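Local coordinates for Thiol:disulfide interchange protein DsbA (Neisseria meningitidis MC58, PDB 3HZ8), which probably acts as a periplasmic thiol-disulfide oxidoreductase of the DsbA subfamily, passing its redox-active disulfide to substrate proteins, at residues S47-A50 with K51-K54; I95-A98 with M99-K103; K113-L116 with G117-A121. The protein carries 1 engineered substitution. One frame throughout, in Å; residues are numbered along the deposited sequence. Where two conformers were deposited one is given.

Contact 1 (S47-A50 with K51-K54); sequences SKHA and KSFK
Ala50 lies under the ring of Phe53, three residues further along the chain, where helix 37-50 gives way to a loop. CA of Ala50 stands 3.5 Å from the centroid of the Phe53 ring and only 10° off its normal, a CH-pi contact over the middle of the face, while Ala50 CB reaches CE2 of the same ring at 3.9 Å. Phe53 can fold back in this way because the chain makes a type I beta turn from Ala50 to Phe53, closed by Phe53 N bonding to Ala50 O at 3.1 Å, and because its CG stands anti to the carbonyl carbon (chi1 -78°). Lys51 N bonds to Lys48 O at 3.0 Å, and the Lys51 side chain, bent at chi2 and chi4, lies over the carbonyls of Ser47 and Lys48, CG 3.4 Å from Lys48 O. One residue earlier than the turn, His49 O takes two hydrogen bonds from Ser52: OG arrives in the carbonyl plane at 2.7 Å, and the backbone N comes from above it at 2.8 Å. The same OG sits over one face of the His49 imidazole, offset toward its rim. His49 NE2 is bonded to Asp179, tying this end to helix 171-191, where Met175 also touches the imidazole. Ala50 and Phe53 pack on Leu59 of strand 57-63, one of the two outermost strands of the sheet, into which the loop leads.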
loop_
_atom_site.group_PDB
_atom_site.type_symbol
_atom_site.label_atom_id
_atom_site.label_comp_id
_atom_site.label_asym_id
_atom_site.label_seq_id
_atom_site.Cartn_x
_atom_site.Cartn_y
_atom_site.Cartn_z
ATOM N N SER A 47 -4.381 1.885 8.451
ATOM C CA SER A 47 -3.967 0.686 9.180
ATOM C C SER A 47 -4.931 0.364 10.331
ATOM O O SER A 47 -5.244 -0.813 10.576
ATOM C CB SER A 47 -2.523 0.813 9.663
ATOM O OG SER A 47 -2.390 1.808 10.637
ATOM N N LYS A 48 -5.416 1.395 11.025
ATOM C CA LYS A 48 -6.430 1.168 12.058
ATOM C C LYS A 48 -7.700 0.608 11.448
ATOM O O LYS A 48 -8.271 -0.352 11.962
ATOM C CB LYS A 48 -6.753 2.437 12.825
ATOM C CG LYS A 48 -7.892 2.221 13.809
ATOM C CD LYS A 48 -8.057 3.398 14.705
ATOM C CE LYS A 48 -9.082 3.080 15.779
ATOM N NZ LYS A 48 -9.078 4.172 16.767
ATOM N N HIS A 49 -8.146 1.208 10.345
ATOM C CA HIS A 49 -9.385 0.766 9.736
ATOM C C HIS A 49 -9.293 -0.691 9.304
ATOM O O HIS A 49 -10.249 -1.445 9.450
ATOM C CB HIS A 49 -9.759 1.661 8.553
ATOM C CG HIS A 49 -11.166 1.459 8.094
ATOM N ND1 HIS A 49 -12.251 1.702 8.913
ATOM C CD2 HIS A 49 -11.665 1.000 6.925
ATOM C CE1 HIS A 49 -13.360 1.423 8.252
ATOM N NE2 HIS A 49 -13.034 0.985 7.049
ATOM N N ALA A 50 -8.134 -1.079 8.771
ATOM C CA ALA A 50 -7.916 -2.455 8.323
ATOM C C ALA A 50 -8.112 -3.487 9.434
ATOM O O ALA A 50 -8.423 -4.646 9.152
ATOM C CB ALA A 50 -6.541 -2.603 7.687
ATOM N N LYS A 51 -7.944 -3.068 10.689
ATOM C CA LYS A 51 -8.214 -3.969 11.818
ATOM C C LYS A 51 -9.691 -4.340 11.893
ATOM O O LYS A 51 -10.029 -5.387 12.451
ATOM C CB LYS A 51 -7.763 -3.361 13.145
ATOM C CG LYS A 51 -6.342 -2.864 13.152
ATOM C CD LYS A 51 -5.352 -3.952 12.813
ATOM C CE LYS A 51 -3.940 -3.420 12.769
ATOM N NZ LYS A 51 -3.535 -2.768 14.045
ATOM N N SER A 52 -10.554 -3.488 11.333
ATOM C CA SER A 52 -12.012 -3.716 11.292
ATOM C C SER A 52 -12.460 -4.592 10.130
ATOM O O SER A 52 -13.625 -4.967 10.061
ATOM C CB SER A 52 -12.776 -2.380 11.191
ATOM O OG SER A 52 -12.900 -1.940 9.826
ATOM N N PHE A 53 -11.556 -4.868 9.188
ATOM C CA PHE A 53 -11.906 -5.629 7.989
ATOM C C PHE A 53 -12.516 -6.981 8.341
ATOM O O PHE A 53 -12.045 -7.673 9.247
ATOM C CB PHE A 53 -10.670 -5.887 7.119
ATOM C CG PHE A 53 -10.210 -4.705 6.286
ATOM C CD1 PHE A 53 -10.794 -3.446 6.394
ATOM C CD2 PHE A 53 -9.141 -4.865 5.409
ATOM C CE1 PHE A 53 -10.323 -2.373 5.623
ATOM C CE2 PHE A 53 -8.680 -3.807 4.638
ATOM C CZ PHE A 53 -9.270 -2.562 4.748
ATOM N N LYS A 54 -13.551 -7.356 7.597
ATOM C CA LYS A 54 -14.087 -8.713 7.623
ATOM C C LYS A 54 -13.030 -9.695 7.125
ATOM O O LYS A 54 -12.050 -9.284 6.500
ATOM C CB LYS A 54 -15.334 -8.788 6.742
ATOM C CG LYS A 54 -16.522 -8.010 7.280
ATOM C CD LYS A 54 -16.918 -8.533 8.652
ATOM C CE LYS A 54 -18.012 -7.689 9.268
ATOM N NZ LYS A 54 -17.911 -7.723 10.745
#

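Contact 2 (I95-A98 with M99-K103); sequences IFDA and MVNQK
The carboxylate of Asp97 reaches along the helix to the amides of Asn101 and Gln102, four and five residues ahead, and takes an N-H from each. With CG anti to the backbone N (chi1 -174°), Asp97 points its two oxygens at separate partners. OD1 receives Gln102 NE2 at 2.7 Å through its anti lone pair, in a nearly straight bond of 168°. OD2 receives Asn101 ND2, also at 2.7 Å, but from above the carboxylate plane. Each oxygen lies close to the plane of the amide that donates to it, whereas the carboxylate as a whole is turned well out of the plane of both amides.

The backbone is consistent with this reach to the fifth residue. Met99 N and Val100 N bond four residues back in ordinary alpha-helical fashion, to Ile95 O and Phe96 O. At Asp97 O the helix widens into a pi-type turn: Gln102 N donates to it at 2.8 Å, and Asn101 N adds a weak bond to the same oxygen. Lys103 then leaves the helix with positive phi.

On the buried side the contacts are looser, Phe96 CD1 meeting Val100 CG2 at 4.5 Å near the plane of the ring. Phe96 mainly faces helix 37-50, where it touches Cys39 of the redox-active disulfide and Ala40, and its ring meets Tyr34 edge-to-face.

Side-chain amides and backbone N-H groups of the last turn thus converge on one residue. The negative charge of Asp97 is shared between two neutral amide donors, each held by a nearly straight bond; the carbonyl end of the helix would tend to disfavour the anion, and the two amide donors would probably compensate.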
loop_
_atom_site.group_PDB
_atom_site.type_symbol
_atom_site.label_atom_id
_atom_site.label_comp_id
_atom_site.label_asym_id
_atom_site.label_seq_id
_atom_site.Cartn_x
_atom_site.Cartn_y
_atom_site.Cartn_z
ATOM N N ILE A 95 9.452 3.669 9.260
ATOM C CA ILE A 95 10.017 4.093 7.973
ATOM C C ILE A 95 9.522 5.462 7.531
ATOM O O ILE A 95 10.301 6.289 7.061
ATOM C CB ILE A 95 9.766 3.036 6.883
ATOM C CG1 ILE A 95 10.486 1.736 7.247
ATOM C CG2 ILE A 95 10.260 3.520 5.515
ATOM C CD1 ILE A 95 9.934 0.510 6.584
ATOM N N PHE A 96 8.218 5.701 7.659
ATOM C CA PHE A 96 7.698 7.024 7.359
ATOM C C PHE A 96 8.362 8.090 8.224
ATOM O O PHE A 96 8.690 9.149 7.717
ATOM C CB PHE A 96 6.178 7.108 7.535
ATOM C CG PHE A 96 5.394 6.619 6.348
ATOM C CD1 PHE A 96 5.532 7.209 5.093
ATOM C CD2 PHE A 96 4.505 5.579 6.499
ATOM C CE1 PHE A 96 4.776 6.751 4.021
ATOM C CE2 PHE A 96 3.757 5.113 5.425
ATOM C CZ PHE A 96 3.900 5.700 4.191
ATOM N N ASP A 97 8.551 7.803 9.516
ATOM C CA ASP A 97 9.220 8.768 10.402
ATOM C C ASP A 97 10.647 9.046 9.914
ATOM O O ASP A 97 11.022 10.196 9.699
ATOM C CB ASP A 97 9.233 8.320 11.869
ATOM C CG ASP A 97 9.791 9.398 12.779
ATOM O OD1 ASP A 97 10.981 9.316 13.142
ATOM O OD2 ASP A 97 9.061 10.362 13.077
ATOM N N ALA A 98 11.414 7.982 9.695
ATOM C CA ALA A 98 12.787 8.107 9.195
ATOM C C ALA A 98 12.903 8.946 7.917
ATOM O O ALA A 98 13.772 9.806 7.814
ATOM C CB ALA A 98 13.379 6.739 8.974
ATOM N N MET A 99 12.020 8.696 6.945
ATOM C CA MET A 99 12.048 9.403 5.664
ATOM C C MET A 99 11.450 10.802 5.746
ATOM O O MET A 99 12.075 11.774 5.357
ATOM C CB MET A 99 11.296 8.602 4.595
ATOM C CG MET A 99 12.007 7.344 4.125
ATOM S SD MET A 99 13.278 7.661 2.878
ATOM C CE MET A 99 12.275 8.170 1.486
ATOM N N VAL A 100 10.220 10.880 6.245
ATOM C CA VAL A 100 9.472 12.132 6.250
ATOM C C VAL A 100 9.963 13.088 7.344
ATOM O O VAL A 100 10.250 14.252 7.064
ATOM C CB VAL A 100 7.945 11.861 6.317
ATOM C CG1 VAL A 100 7.151 13.128 6.635
ATOM C CG2 VAL A 100 7.476 11.246 4.993
ATOM N N ASN A 101 10.096 12.586 8.571
ATOM C CA ASN A 101 10.527 13.417 9.700
ATOM C C ASN A 101 12.050 13.545 9.855
ATOM O O ASN A 101 12.563 14.659 9.946
ATOM C CB ASN A 101 9.845 12.956 10.997
ATOM C CG ASN A 101 8.322 13.037 10.913
ATOM O OD1 ASN A 101 7.773 13.960 10.316
ATOM N ND2 ASN A 101 7.636 12.064 11.510
ATOM N N GLN A 102 12.766 12.418 9.856
ATOM C CA GLN A 102 14.224 12.417 10.077
ATOM C C GLN A 102 15.061 12.779 8.835
ATOM O O GLN A 102 16.237 13.125 8.958
ATOM C CB GLN A 102 14.694 11.068 10.649
ATOM C CG GLN A 102 14.042 10.611 11.973
ATOM C CD GLN A 102 14.451 9.181 12.350
ATOM O OE1 GLN A 102 15.630 8.839 12.293
ATOM N NE2 GLN A 102 13.481 8.346 12.725
ATOM N N LYS A 103 14.460 12.688 7.646
ATOM C CA LYS A 103 15.161 12.953 6.375
ATOM C C LYS A 103 16.332 11.993 6.074
ATOM O O LYS A 103 17.306 12.366 5.418
ATOM C CB LYS A 103 15.617 14.421 6.277
ATOM C CG LYS A 103 14.641 15.361 5.580
ATOM C CD LYS A 103 13.621 15.970 6.533
ATOM C CE LYS A 103 12.924 17.148 5.869
ATOM N NZ LYS A 103 11.866 17.778 6.714
#

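Contact 3 (K113-L116 with G117-A121); sequences KKWL and GEQTA
Helix 109-118 changes at its end from four-residue to three-residue bonding: Gly117 N bonds four residues back to Lys113 O at 3.1 Å, whereas Glu118 N and Gln119 N bond three back, to Trp115 O and Leu116 O. Both of these last donors stand above the plane of the carbonyl they meet, and Glu118 N keeps a weak second bond to Lys114 O.

On the solvent side Lys114 and Glu118 form a salt bridge one turn apart. The lysine chain is extended as far as CE and then bends (chi4 -71°), which brings NZ back to Glu118 OE2 at 2.7 Å, on the syn lone pair of that oxygen. A water completes a small ring: it accepts from Lys114 NZ at 2.8 Å and donates to Glu118 OE1, so both carboxylate oxygens are engaged and the carboxylate is held from two points. The methylene CG of Lys114 also lies close to OE2.

Helix 109-118 belongs to the helical part of the DsbA fold, packed beside the thioredoxin-like part that carries the CxxC pair. Trp115 packs against helix 88-101, touching Ile95 and Ala98, with Leu106 and Phe122 also against the indole.

Gln119 folds back over the indole. Its CG makes a CH-pi contact 3.8 Å from the centroid of the six-membered ring, 6° off the normal, and the plane of its amide group stacks at 18° to the ring. A bend in its chain at chi2 lays the amide over this face. Leu116 turns to helix 124-132, where its side chain packs on Val127 and Leu128.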
loop_
_atom_site.group_PDB
_atom_site.type_symbol
_atom_site.label_atom_id
_atom_site.label_comp_id
_atom_site.label_asym_id
_atom_site.label_seq_id
_atom_site.Cartn_x
_atom_site.Cartn_y
_atom_site.Cartn_z
ATOM N N LYS A 113 20.638 -0.453 4.666
ATOM C CA LYS A 113 21.034 -1.717 5.296
ATOM C C LYS A 113 21.523 -1.520 6.737
ATOM O O LYS A 113 21.177 -2.305 7.626
ATOM C CB LYS A 113 22.070 -2.470 4.452
ATOM C CG LYS A 113 21.476 -2.979 3.120
ATOM C CD LYS A 113 22.487 -3.773 2.280
ATOM C CE LYS A 113 23.566 -2.854 1.714
ATOM N NZ LYS A 113 24.192 -3.390 0.454
ATOM N N LYS A 114 22.306 -0.470 6.971
ATOM C CA LYS A 114 22.748 -0.123 8.324
ATOM C C LYS A 114 21.547 0.204 9.211
ATOM O O LYS A 114 21.444 -0.291 10.332
ATOM C CB LYS A 114 23.746 1.047 8.297
ATOM C CG LYS A 114 24.162 1.581 9.669
ATOM C CD LYS A 114 24.858 2.939 9.555
ATOM C CE LYS A 114 25.276 3.496 10.913
ATOM N NZ LYS A 114 24.114 3.938 11.735
ATOM N N TRP A 115 20.643 1.038 8.693
ATOM C CA TRP A 115 19.431 1.424 9.419
ATOM C C TRP A 115 18.580 0.197 9.791
ATOM O O TRP A 115 18.144 0.044 10.945
ATOM C CB TRP A 115 18.624 2.434 8.586
ATOM C CG TRP A 115 17.432 3.005 9.303
ATOM C CD1 TRP A 115 17.418 4.067 10.157
ATOM C CD2 TRP A 115 16.078 2.539 9.216
ATOM N NE1 TRP A 115 16.138 4.283 10.619
ATOM C CE2 TRP A 115 15.298 3.361 10.056
ATOM C CE3 TRP A 115 15.450 1.508 8.508
ATOM C CZ2 TRP A 115 13.916 3.184 10.201
ATOM C CZ3 TRP A 115 14.073 1.324 8.668
ATOM C CH2 TRP A 115 13.329 2.158 9.508
ATOM N N LEU A 116 18.357 -0.687 8.823
ATOM C CA LEU A 116 17.554 -1.880 9.082
ATOM C C LEU A 116 18.178 -2.740 10.181
ATOM O O LEU A 116 17.476 -3.226 11.070
ATOM C CB LEU A 116 17.359 -2.708 7.817
ATOM C CG LEU A 116 16.318 -2.212 6.819
ATOM C CD1 LEU A 116 16.344 -3.122 5.586
ATOM C CD2 LEU A 116 14.925 -2.199 7.464
ATOM N N GLY A 117 19.496 -2.934 10.113
ATOM C CA GLY A 117 20.182 -3.739 11.113
ATOM C C GLY A 117 20.003 -3.251 12.538
ATOM O O GLY A 117 20.072 -4.044 13.471
ATOM N N GLU A 118 19.762 -1.948 12.691
ATOM C CA GLU A 118 19.593 -1.298 13.988
ATOM C C GLU A 118 18.159 -1.255 14.526
ATOM O O GLU A 118 17.969 -0.911 15.677
ATOM C CB GLU A 118 20.137 0.135 13.935
ATOM C CG GLU A 118 21.635 0.201 13.709
ATOM C CD GLU A 118 22.104 1.529 13.140
ATOM O OE1 GLU A 118 21.274 2.443 12.912
ATOM O OE2 GLU A 118 23.317 1.646 12.908
ATOM N N GLN A 119 17.165 -1.607 13.712
ATOM C CA GLN A 119 15.764 -1.565 14.169
ATOM C C GLN A 119 15.368 -2.808 14.977
ATOM O O GLN A 119 15.661 -3.923 14.573
ATOM C CB GLN A 119 14.813 -1.433 12.964
ATOM C CG GLN A 119 15.099 -0.247 12.053
ATOM C CD GLN A 119 15.311 1.048 12.805
ATOM O OE1 GLN A 119 16.339 1.724 12.636
ATOM N NE2 GLN A 119 14.342 1.402 13.655
ATOM N N THR A 120 14.696 -2.606 16.116
ATOM C CA THR A 120 14.147 -3.726 16.911
ATOM C C THR A 120 12.693 -3.524 17.382
ATOM O O THR A 120 12.082 -4.469 17.907
ATOM C CB THR A 120 15.000 -4.062 18.151
ATOM O OG1 THR A 120 15.140 -2.888 18.957
ATOM C CG2 THR A 120 16.370 -4.614 17.755
ATOM N N ALA A 121 12.157 -2.309 17.212
ATOM C CA ALA A 121 10.714 -2.061 17.461
ATOM C C ALA A 121 9.888 -2.924 16.529
ATOM O O ALA A 121 8.764 -3.321 16.862
ATOM C CB ALA A 121 10.363 -0.618 17.279
HETATM O O HOH W 1 21.434 4.299 10.881
#

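In the fold
From the N terminus, the chain passes the redox-active CxxC pair at the start of helix 37-50 and reaches contact 1 at that helix's far end, where a turn leads to strand 57-63. Contacts 2 and 3 follow in the helical part, at the C-terminal ends of helices 88-101 and 109-118. All three are local and in series; none encloses or crosses another. Contact 1 stays apart, its centre 24 Å from that of contact 2 and 27 Å from that of contact 3. Contacts 2 and 3 touch directly: Trp115 CH2 lies 3.7 Å from Ile95 CG1, joining the two successive helices, and helix 88-101 lies between helix 37-50 of the thioredoxin-like part and helix 109-118.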